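Local coordinates for NalD (Pseudomonas aeruginosa PAO1, PDB 5DAJ), which represses, as a TetR-family regulator, expression of the MexAB-OprM multidrug efflux pump, and releases that repression when it binds novobiocin, at residues 96-100 with 184-190; 109-114 with 174-179; 165-170 with 193-198. The contacts are given in a common frame with arbitrary orientation. Numbering follows the deposited sequence.

From the N terminus, helix 84-101 comes first, and its last turns are met by the start of helix 186-201 in interaction 1, which closes the longest loop. Nested inside it, interaction 2 closes a shorter loop, from 109-114 to 174-179, where the end of helix 103-114 crosses the end of helix 159-179. Interaction 3 closes the shortest, from 165-170 to 193-198, pairing an earlier part of helix 159-179 with helix 186-201, so its segments alternate with those of both other contacts. Trp177 bridges interactions 1 and 2 by packing on Leu99 and Pro186, and Phe184 touches Leu193 between interactions 1 and 3. Together they tie four helices of the TetR C-terminal region, beside the second subunit.

Interaction 1: residues 96-100 with 184-190; sequences VQSLL and FDPDTDA
This is a near-antiparallel helix packing: residues 96-100, near the C-terminal end of helix 84-101, pack against 184-190, the approach to and first turn of helix 186-201. The short axes lie at 161° and come within 8.2 Å. Gln97 and Pro186 set the register, their CA atoms 4.9 Å apart. Pro186 is the wedge: its CB lies 3.5 Å from Val96 O, and its CG 4.2 Å from Leu99 CB and 4.0 Å from Leu100 CG. Val96, chi1 t, brings CG1 to 3.6 Å from Ala190 CB and 4.4 Å from Phe184 CE1. In this all-helical C-terminal region of a TetR-family repressor, the helix start is N-capped by Asp185, chi1 t, whose OD2 accepts from Thr188 N (3.0 Å) and Thr188 OG1 (2.5 Å). Asp189 OD2 accepts in return from Asp185 N at 2.8 Å, while its OD1 forms a salt bridge with Arg160 of the second subunit. Gln97, m then t, reaches across the first turn of helix 186-201, where NE2 donates to Asp187 O (3.1 Å, 166°). At the solvent side, Leu100 CD1 rests 3.4 Å from Asp185 OD1 and 3.9 Å from Asp187 CB.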
loop_
_atom_site.group_PDB
_atom_site.type_symbol
_atom_site.label_atom_id
_atom_site.label_comp_id
_atom_site.label_asym_id
_atom_site.label_seq_id
_atom_site.Cartn_x
_atom_site.Cartn_y
_atom_site.Cartn_z
ATOM N N VAL A 96 -2.671 -13.181 5.404
ATOM C CA VAL A 96 -3.075 -13.092 3.996
ATOM C C VAL A 96 -4.385 -13.854 3.778
ATOM O O VAL A 96 -5.312 -13.340 3.157
ATOM C CB VAL A 96 -1.983 -13.613 3.034
ATOM C CG1 VAL A 96 -2.500 -13.728 1.600
ATOM C CG2 VAL A 96 -0.774 -12.696 3.062
ATOM N N GLN A 97 -4.449 -15.070 4.303
ATOM C CA GLN A 97 -5.662 -15.891 4.210
ATOM C C GLN A 97 -6.902 -15.283 4.908
ATOM O O GLN A 97 -8.024 -15.507 4.468
ATOM C CB GLN A 97 -5.392 -17.283 4.760
ATOM C CG GLN A 97 -4.490 -18.111 3.862
ATOM C CD GLN A 97 -4.265 -19.514 4.380
ATOM O OE1 GLN A 97 -4.180 -19.735 5.583
ATOM N NE2 GLN A 97 -4.170 -20.475 3.472
ATOM N N SER A 98 -6.694 -14.507 5.972
ATOM C CA SER A 98 -7.796 -13.815 6.697
ATOM C C SER A 98 -8.597 -12.817 5.843
ATOM O O SER A 98 -9.762 -12.511 6.155
ATOM C CB SER A 98 -7.275 -13.078 7.930
ATOM O OG SER A 98 -6.569 -11.910 7.561
ATOM N N LEU A 99 -7.969 -12.311 4.779
ATOM C CA LEU A 99 -8.639 -11.435 3.797
ATOM C C LEU A 99 -9.952 -12.001 3.264
ATOM O O LEU A 99 -10.889 -11.253 3.005
ATOM C CB LEU A 99 -7.723 -11.157 2.603
ATOM C CG LEU A 99 -6.553 -10.213 2.848
ATOM C CD1 LEU A 99 -5.561 -10.296 1.697
ATOM C CD2 LEU A 99 -7.056 -8.793 3.020
ATOM N N LEU A 100 -9.996 -13.318 3.085
ATOM C CA LEU A 100 -11.212 -14.012 2.650
ATOM C C LEU A 100 -12.107 -14.390 3.819
ATOM O O LEU A 100 -13.309 -14.122 3.804
ATOM C CB LEU A 100 -10.874 -15.286 1.853
ATOM C CG LEU A 100 -10.660 -15.160 0.340
ATOM C CD1 LEU A 100 -10.310 -16.533 -0.220
ATOM C CD2 LEU A 100 -11.874 -14.587 -0.389
ATOM N N PHE A 184 -5.345 -12.421 -7.225
ATOM C CA PHE A 184 -5.052 -13.748 -6.712
ATOM C C PHE A 184 -6.081 -14.214 -5.696
ATOM O O PHE A 184 -6.943 -13.458 -5.270
ATOM C CB PHE A 184 -3.625 -13.820 -6.126
ATOM C CG PHE A 184 -3.391 -12.934 -4.938
ATOM C CD1 PHE A 184 -3.743 -13.351 -3.657
ATOM C CD2 PHE A 184 -2.784 -11.705 -5.088
ATOM C CE1 PHE A 184 -3.518 -12.537 -2.551
ATOM C CE2 PHE A 184 -2.562 -10.886 -3.990
ATOM C CZ PHE A 184 -2.925 -11.302 -2.719
ATOM N N ASP A 185 -5.968 -15.490 -5.343
ATOM C CA ASP A 185 -6.817 -16.124 -4.345
ATOM C C ASP A 185 -6.060 -16.224 -3.016
ATOM O O ASP A 185 -5.137 -17.037 -2.891
ATOM C CB ASP A 185 -7.220 -17.515 -4.829
ATOM C CG ASP A 185 -8.020 -18.274 -3.802
ATOM O OD1 ASP A 185 -8.901 -17.664 -3.150
ATOM O OD2 ASP A 185 -7.781 -19.494 -3.644
ATOM N N PRO A 186 -6.438 -15.411 -2.018
ATOM C CA PRO A 186 -5.776 -15.457 -0.708
ATOM C C PRO A 186 -5.702 -16.839 -0.066
ATOM O O PRO A 186 -4.752 -17.129 0.645
ATOM C CB PRO A 186 -6.637 -14.528 0.152
ATOM C CG PRO A 186 -7.202 -13.555 -0.816
ATOM C CD PRO A 186 -7.465 -14.357 -2.057
ATOM N N ASP A 187 -6.695 -17.678 -0.311
ATOM C CA ASP A 187 -6.700 -19.037 0.234
ATOM C C ASP A 187 -5.559 -19.884 -0.346
ATOM O O ASP A 187 -4.634 -20.256 0.374
ATOM C CB ASP A 187 -8.061 -19.712 -0.019
ATOM C CG ASP A 187 -8.178 -21.089 0.632
ATOM O OD1 ASP A 187 -7.368 -21.433 1.517
ATOM O OD2 ASP A 187 -9.113 -21.828 0.265
ATOM N N THR A 188 -5.626 -20.151 -1.647
ATOM C CA THR A 188 -4.742 -21.124 -2.309
ATOM C C THR A 188 -3.424 -20.565 -2.868
ATOM O O THR A 188 -2.507 -21.342 -3.136
ATOM C CB THR A 188 -5.468 -21.854 -3.464
ATOM O OG1 THR A 188 -5.888 -20.910 -4.459
ATOM C CG2 THR A 188 -6.672 -22.618 -2.941
ATOM N N ASP A 189 -3.332 -19.249 -3.053
ATOM C CA ASP A 189 -2.097 -18.612 -3.566
ATOM C C ASP A 189 -1.164 -18.045 -2.500
ATOM O O ASP A 189 0.011 -17.825 -2.776
ATOM C CB ASP A 189 -2.419 -17.487 -4.546
ATOM C CG ASP A 189 -3.096 -17.974 -5.808
ATOM O OD1 ASP A 189 -2.779 -19.078 -6.300
ATOM O OD2 ASP A 189 -3.961 -17.236 -6.314
ATOM N N ALA A 190 -1.673 -17.808 -1.296
ATOM C CA ALA A 190 -0.870 -17.219 -0.206
ATOM C C ALA A 190 0.473 -17.914 0.008
ATOM O O ALA A 190 1.503 -17.254 0.104
ATOM C CB ALA A 190 -1.656 -17.216 1.090
#

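Interaction 2: residues 109-114 with 174-179; sequences LTILMQ and FNDWLR
A knob-into-hole packing joins two helices of the TetR C-terminal region: the side chain of Leu178 enters the space among Leu109, Thr110, Met113 and Gln114. Segments 109-114 and 174-179, near the C-terminal ends of helices 103-114 and 159-179, cross at -104° with 10.0 Å between their axes. The nearest CA pairs are Thr110-Leu178 at 5.9 Å, Met113-Asn175 at 6.7 Å and Gln114-Arg179 at 7.2 Å. Leu178, chi1 m and chi2 t, sends CD1 to 3.9 Å from Leu109 CB and 4.0 Å from Met113 SE, and CD2 to 3.4 Å from Thr110 OG1. That hydroxyl, on chi1 m, is hydrogen-bonded back to Arg106 O. With chi1 m and chi2 t, Met113, a selenomethionine, also places SE 4.2 Å from Phe174 CB and 3.7 Å from Asn175 ND2. Arg179 keeps chi1 and chi2 t and turns at chi3 p, leading its end away from 109-114; NH2 forms a salt bridge with Asp176 OD1 one turn back, at 2.6 Å. The second subunit lies alongside: NH1 of Arg179 hydrogen-bonds to its Asn130, and Asp176 OD2 to its His167. On the inner flank Leu109, m then t, directs CD1 at the edge of the Phe174 ring, 3.5 Å from CE2.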
loop_
_atom_site.group_PDB
_atom_site.type_symbol
_atom_site.label_atom_id
_atom_site.label_comp_id
_atom_site.label_asym_id
_atom_site.label_seq_id
_atom_site.Cartn_x
_atom_site.Cartn_y
_atom_site.Cartn_z
ATOM N N LEU A 109 -10.085 -2.859 6.519
ATOM C CA LEU A 109 -8.790 -2.662 5.850
ATOM C C LEU A 109 -8.938 -2.023 4.476
ATOM O O LEU A 109 -8.065 -1.252 4.069
ATOM C CB LEU A 109 -7.988 -3.957 5.739
ATOM C CG LEU A 109 -7.425 -4.484 7.053
ATOM C CD1 LEU A 109 -6.688 -5.774 6.772
ATOM C CD2 LEU A 109 -6.483 -3.513 7.738
ATOM N N THR A 110 -10.038 -2.313 3.781
ATOM C CA THR A 110 -10.337 -1.630 2.506
ATOM C C THR A 110 -10.547 -0.145 2.790
ATOM O O THR A 110 -10.115 0.701 2.008
ATOM C CB THR A 110 -11.632 -2.208 1.790
ATOM O OG1 THR A 110 -11.540 -3.618 1.588
ATOM C CG2 THR A 110 -11.950 -1.618 0.425
ATOM N N ILE A 111 -11.173 0.179 3.918
ATOM C CA ILE A 111 -11.303 1.591 4.310
ATOM C C ILE A 111 -9.921 2.221 4.519
ATOM O O ILE A 111 -9.617 3.280 3.959
ATOM C CB ILE A 111 -12.130 1.780 5.597
ATOM C CG1 ILE A 111 -13.593 1.440 5.347
ATOM C CG2 ILE A 111 -12.021 3.214 6.082
ATOM C CD1 ILE A 111 -14.387 1.227 6.613
ATOM N N LEU A 112 -9.108 1.549 5.328
ATOM C CA LEU A 112 -7.764 2.018 5.681
ATOM C C LEU A 112 -6.876 2.321 4.472
ATOM O O LEU A 112 -6.213 3.355 4.411
ATOM C CB LEU A 112 -7.052 0.993 6.561
ATOM C CG LEU A 112 -5.574 1.272 6.838
ATOM C CD1 LEU A 112 -5.420 2.604 7.542
ATOM C CD2 LEU A 112 -4.948 0.156 7.663
HETATM N N MSE A 113 -6.880 1.421 3.510
HETATM C CA MSE A 113 -5.944 1.509 2.387
HETATM C C MSE A 113 -6.513 2.082 1.130
HETATM O O MSE A 113 -5.774 2.410 0.207
HETATM C CB MSE A 113 -5.457 0.110 2.099
HETATM C CG MSE A 113 -4.828 -0.438 3.373
HETATM SE SE MSE A 113 -3.856 -2.073 2.962
HETATM C CE MSE A 113 -3.151 -2.387 4.781
ATOM N N GLN A 114 -7.818 2.278 1.112
ATOM C CA GLN A 114 -8.531 2.655 -0.106
ATOM C C GLN A 114 -9.532 3.805 0.002
ATOM O O GLN A 114 -9.765 4.522 -0.989
ATOM C CB GLN A 114 -9.274 1.438 -0.606
ATOM C CG GLN A 114 -9.399 1.362 -2.103
ATOM C CD GLN A 114 -8.374 0.441 -2.674
ATOM O OE1 GLN A 114 -8.219 -0.702 -2.208
ATOM N NE2 GLN A 114 -7.637 0.930 -3.671
ATOM N N PHE A 174 -1.738 -7.215 0.678
ATOM C CA PHE A 174 -2.983 -6.634 1.208
ATOM C C PHE A 174 -3.465 -5.511 0.301
ATOM O O PHE A 174 -4.616 -5.487 -0.119
ATOM C CB PHE A 174 -2.788 -6.086 2.625
ATOM C CG PHE A 174 -2.957 -7.115 3.708
ATOM C CD1 PHE A 174 -2.245 -8.295 3.678
ATOM C CD2 PHE A 174 -3.816 -6.881 4.780
ATOM C CE1 PHE A 174 -2.400 -9.236 4.682
ATOM C CE2 PHE A 174 -3.978 -7.815 5.792
ATOM C CZ PHE A 174 -3.262 -8.996 5.744
ATOM N N ASN A 175 -2.556 -4.609 -0.027
ATOM C CA ASN A 175 -2.881 -3.441 -0.840
ATOM C C ASN A 175 -3.365 -3.822 -2.240
ATOM O O ASN A 175 -4.412 -3.357 -2.690
ATOM C CB ASN A 175 -1.675 -2.510 -0.963
ATOM C CG ASN A 175 -2.073 -1.063 -1.022
ATOM O OD1 ASN A 175 -2.327 -0.526 -2.099
ATOM N ND2 ASN A 175 -2.137 -0.419 0.138
ATOM N N ASP A 176 -2.581 -4.669 -2.912
ATOM C CA ASP A 176 -2.919 -5.166 -4.255
ATOM C C ASP A 176 -4.271 -5.856 -4.259
ATOM O O ASP A 176 -5.131 -5.539 -5.081
ATOM C CB ASP A 176 -1.852 -6.136 -4.800
ATOM C CG ASP A 176 -0.886 -5.489 -5.787
ATOM O OD1 ASP A 176 -1.176 -4.405 -6.324
ATOM O OD2 ASP A 176 0.181 -6.084 -6.044
ATOM N N TRP A 177 -4.455 -6.804 -3.346
ATOM C CA TRP A 177 -5.663 -7.633 -3.351
ATOM C C TRP A 177 -6.917 -6.829 -3.046
ATOM O O TRP A 177 -7.938 -7.006 -3.699
ATOM C CB TRP A 177 -5.578 -8.800 -2.372
ATOM C CG TRP A 177 -6.701 -9.752 -2.596
ATOM C CD1 TRP A 177 -6.771 -10.704 -3.565
ATOM C CD2 TRP A 177 -7.927 -9.817 -1.878
ATOM N NE1 TRP A 177 -7.962 -11.370 -3.486
ATOM C CE2 TRP A 177 -8.694 -10.846 -2.457
ATOM C CE3 TRP A 177 -8.454 -9.113 -0.795
ATOM C CZ2 TRP A 177 -9.965 -11.193 -1.989
ATOM C CZ3 TRP A 177 -9.722 -9.458 -0.328
ATOM C CH2 TRP A 177 -10.460 -10.489 -0.926
ATOM N N LEU A 178 -6.831 -5.956 -2.050
ATOM C CA LEU A 178 -7.954 -5.085 -1.685
ATOM C C LEU A 178 -8.299 -4.082 -2.790
ATOM O O LEU A 178 -9.464 -3.756 -2.986
ATOM C CB LEU A 178 -7.660 -4.345 -0.395
ATOM C CG LEU A 178 -7.567 -5.212 0.861
ATOM C CD1 LEU A 178 -6.908 -4.454 2.007
ATOM C CD2 LEU A 178 -8.931 -5.731 1.269
ATOM N N ARG A 179 -7.288 -3.615 -3.517
ATOM C CA ARG A 179 -7.483 -2.760 -4.709
ATOM C C ARG A 179 -8.153 -3.553 -5.844
ATOM O O ARG A 179 -9.085 -3.075 -6.469
ATOM C CB ARG A 179 -6.149 -2.175 -5.188
ATOM C CG ARG A 179 -6.243 -1.235 -6.395
ATOM C CD ARG A 179 -4.881 -0.781 -6.904
ATOM N NE ARG A 179 -3.942 -1.904 -7.017
ATOM C CZ ARG A 179 -3.929 -2.797 -8.008
ATOM N NH1 ARG A 179 -4.783 -2.725 -9.027
ATOM N NH2 ARG A 179 -3.045 -3.776 -7.984
#

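Interaction 3: residues 165-170 with 193-198; sequences ALHALI and LLEPMF
Segments 165-170 and 193-198 are both helical and run almost antiparallel, their axes at 169° and 10.7 Å apart at closest. The CA atoms of Leu166 and Met197 lie 7.0 Å apart and those of Leu169 and Leu194 8.0 Å, a turn on along 165-170 and a turn back along 193-198. Segment 193-198 is kinked where the N atoms of Pro196 and Met197 lack a bond to the preceding turn; proline has no amide hydrogen to give. Between the backbones the packing is apolar. Leu169, t then p, points toward the partner and places CD2 3.5 Å from Met197 CB and 4.0 Å from both Leu194 CD2 and Leu193 O. Met197, a selenomethionine with chi1 t followed by p and p, curls its CE to 3.5 Å from Ala165 O and 4.0 Å from Ala165 CB. These helices, 159-179 and 186-201, face the second subunit, as in the helical dimer interfaces of TetR-family repressors: Leu169 packs on Ala165 of that subunit, and Met197 on its Leu169. On the side of helix 84-101, Leu166, also t then p, brings CD1 4.1 Å from Met197 CG and 3.7 Å from Phe198 CE1; Tyr89 of that helix meets the Phe198 ring edge-to-face. Ile170, m and m, reaches Leu194 (m, t) with CD1 3.5 Å from CD2, and also packs on Cys92.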
loop_
_atom_site.group_PDB
_atom_site.type_symbol
_atom_site.label_atom_id
_atom_site.label_comp_id
_atom_site.label_asym_id
_atom_site.label_seq_id
_atom_site.Cartn_x
_atom_site.Cartn_y
_atom_site.Cartn_z
ATOM N N ALA A 165 11.794 -5.943 4.332
ATOM C CA ALA A 165 11.453 -6.630 3.087
ATOM C C ALA A 165 10.187 -7.454 3.273
ATOM O O ALA A 165 9.252 -7.359 2.471
ATOM C CB ALA A 165 12.596 -7.526 2.624
ATOM N N LEU A 166 10.145 -8.215 4.363
ATOM C CA LEU A 166 8.992 -9.072 4.662
ATOM C C LEU A 166 7.721 -8.261 4.846
ATOM O O LEU A 166 6.707 -8.553 4.233
ATOM C CB LEU A 166 9.218 -9.924 5.913
ATOM C CG LEU A 166 8.032 -10.816 6.329
ATOM C CD1 LEU A 166 7.568 -11.733 5.211
ATOM C CD2 LEU A 166 8.396 -11.642 7.542
ATOM N N HIS A 167 7.785 -7.243 5.693
ATOM C CA HIS A 167 6.614 -6.420 5.975
ATOM C C HIS A 167 6.076 -5.744 4.718
ATOM O O HIS A 167 4.854 -5.677 4.520
ATOM C CB HIS A 167 6.880 -5.347 7.028
ATOM C CG HIS A 167 5.684 -4.494 7.302
ATOM N ND1 HIS A 167 5.494 -3.269 6.705
ATOM C CD2 HIS A 167 4.571 -4.733 8.032
ATOM C CE1 HIS A 167 4.334 -2.771 7.089
ATOM N NE2 HIS A 167 3.754 -3.641 7.897
ATOM N N ALA A 168 6.985 -5.215 3.906
ATOM C CA ALA A 168 6.614 -4.581 2.645
ATOM C C ALA A 168 5.843 -5.557 1.752
ATOM O O ALA A 168 4.818 -5.191 1.183
ATOM C CB ALA A 168 7.842 -4.068 1.918
ATOM N N LEU A 169 6.308 -6.801 1.672
ATOM C CA LEU A 169 5.606 -7.826 0.891
ATOM C C LEU A 169 4.188 -8.070 1.401
ATOM O O LEU A 169 3.240 -8.062 0.617
ATOM C CB LEU A 169 6.359 -9.150 0.879
ATOM C CG LEU A 169 5.634 -10.301 0.168
ATOM C CD1 LEU A 169 5.386 -9.978 -1.292
ATOM C CD2 LEU A 169 6.432 -11.578 0.294
ATOM N N ILE A 170 4.043 -8.264 2.715
ATOM C CA ILE A 170 2.715 -8.478 3.325
ATOM C C ILE A 170 1.796 -7.289 3.040
ATOM O O ILE A 170 0.655 -7.461 2.614
ATOM C CB ILE A 170 2.760 -8.670 4.856
ATOM C CG1 ILE A 170 3.710 -9.796 5.260
ATOM C CG2 ILE A 170 1.366 -8.966 5.399
ATOM C CD1 ILE A 170 3.482 -11.111 4.540
ATOM N N LEU A 193 2.856 -17.065 -2.885
ATOM C CA LEU A 193 3.204 -15.638 -2.893
ATOM C C LEU A 193 4.277 -15.302 -1.857
ATOM O O LEU A 193 5.140 -14.449 -2.095
ATOM C CB LEU A 193 1.959 -14.789 -2.654
ATOM C CG LEU A 193 0.947 -14.851 -3.800
ATOM C CD1 LEU A 193 -0.439 -14.430 -3.328
ATOM C CD2 LEU A 193 1.400 -13.994 -4.973
ATOM N N LEU A 194 4.202 -15.978 -0.715
ATOM C CA LEU A 194 5.157 -15.796 0.383
ATOM C C LEU A 194 6.423 -16.645 0.236
ATOM O O LEU A 194 7.501 -16.237 0.682
ATOM C CB LEU A 194 4.492 -16.110 1.728
ATOM C CG LEU A 194 3.305 -15.227 2.102
ATOM C CD1 LEU A 194 2.629 -15.769 3.342
ATOM C CD2 LEU A 194 3.729 -13.784 2.327
ATOM N N GLU A 195 6.281 -17.808 -0.394
ATOM C CA GLU A 195 7.389 -18.756 -0.572
ATOM C C GLU A 195 8.727 -18.108 -0.964
ATOM O O GLU A 195 9.717 -18.270 -0.237
ATOM C CB GLU A 195 7.003 -19.867 -1.570
ATOM C CG GLU A 195 8.035 -20.978 -1.791
ATOM C CD GLU A 195 8.359 -21.796 -0.546
ATOM O OE1 GLU A 195 7.690 -21.637 0.509
ATOM O OE2 GLU A 195 9.298 -22.621 -0.633
ATOM N N PRO A 196 8.765 -17.361 -2.085
ATOM C CA PRO A 196 10.061 -16.841 -2.541
ATOM C C PRO A 196 10.738 -15.906 -1.545
ATOM O O PRO A 196 11.951 -15.959 -1.386
ATOM C CB PRO A 196 9.709 -16.091 -3.828
ATOM C CG PRO A 196 8.264 -15.769 -3.706
ATOM C CD PRO A 196 7.670 -16.921 -2.966
HETATM N N MSE A 197 9.957 -15.075 -0.863
HETATM C CA MSE A 197 10.519 -14.156 0.138
HETATM C C MSE A 197 11.243 -14.945 1.194
HETATM O O MSE A 197 12.399 -14.653 1.510
HETATM C CB MSE A 197 9.452 -13.267 0.771
HETATM C CG MSE A 197 9.966 -12.363 1.898
HETATM SE SE MSE A 197 11.430 -11.181 1.285
HETATM C CE MSE A 197 10.335 -9.852 0.327
ATOM N N PHE A 198 10.575 -15.951 1.747
ATOM C CA PHE A 198 11.188 -16.784 2.796
ATOM C C PHE A 198 12.344 -17.644 2.296
ATOM O O PHE A 198 13.342 -17.806 3.005
ATOM C CB PHE A 198 10.151 -17.650 3.493
ATOM C CG PHE A 198 9.347 -16.898 4.500
ATOM C CD1 PHE A 198 8.220 -16.188 4.112
ATOM C CD2 PHE A 198 9.741 -16.857 5.831
ATOM C CE1 PHE A 198 7.479 -15.477 5.038
ATOM C CE2 PHE A 198 8.997 -16.155 6.759
ATOM C CZ PHE A 198 7.867 -15.463 6.363
#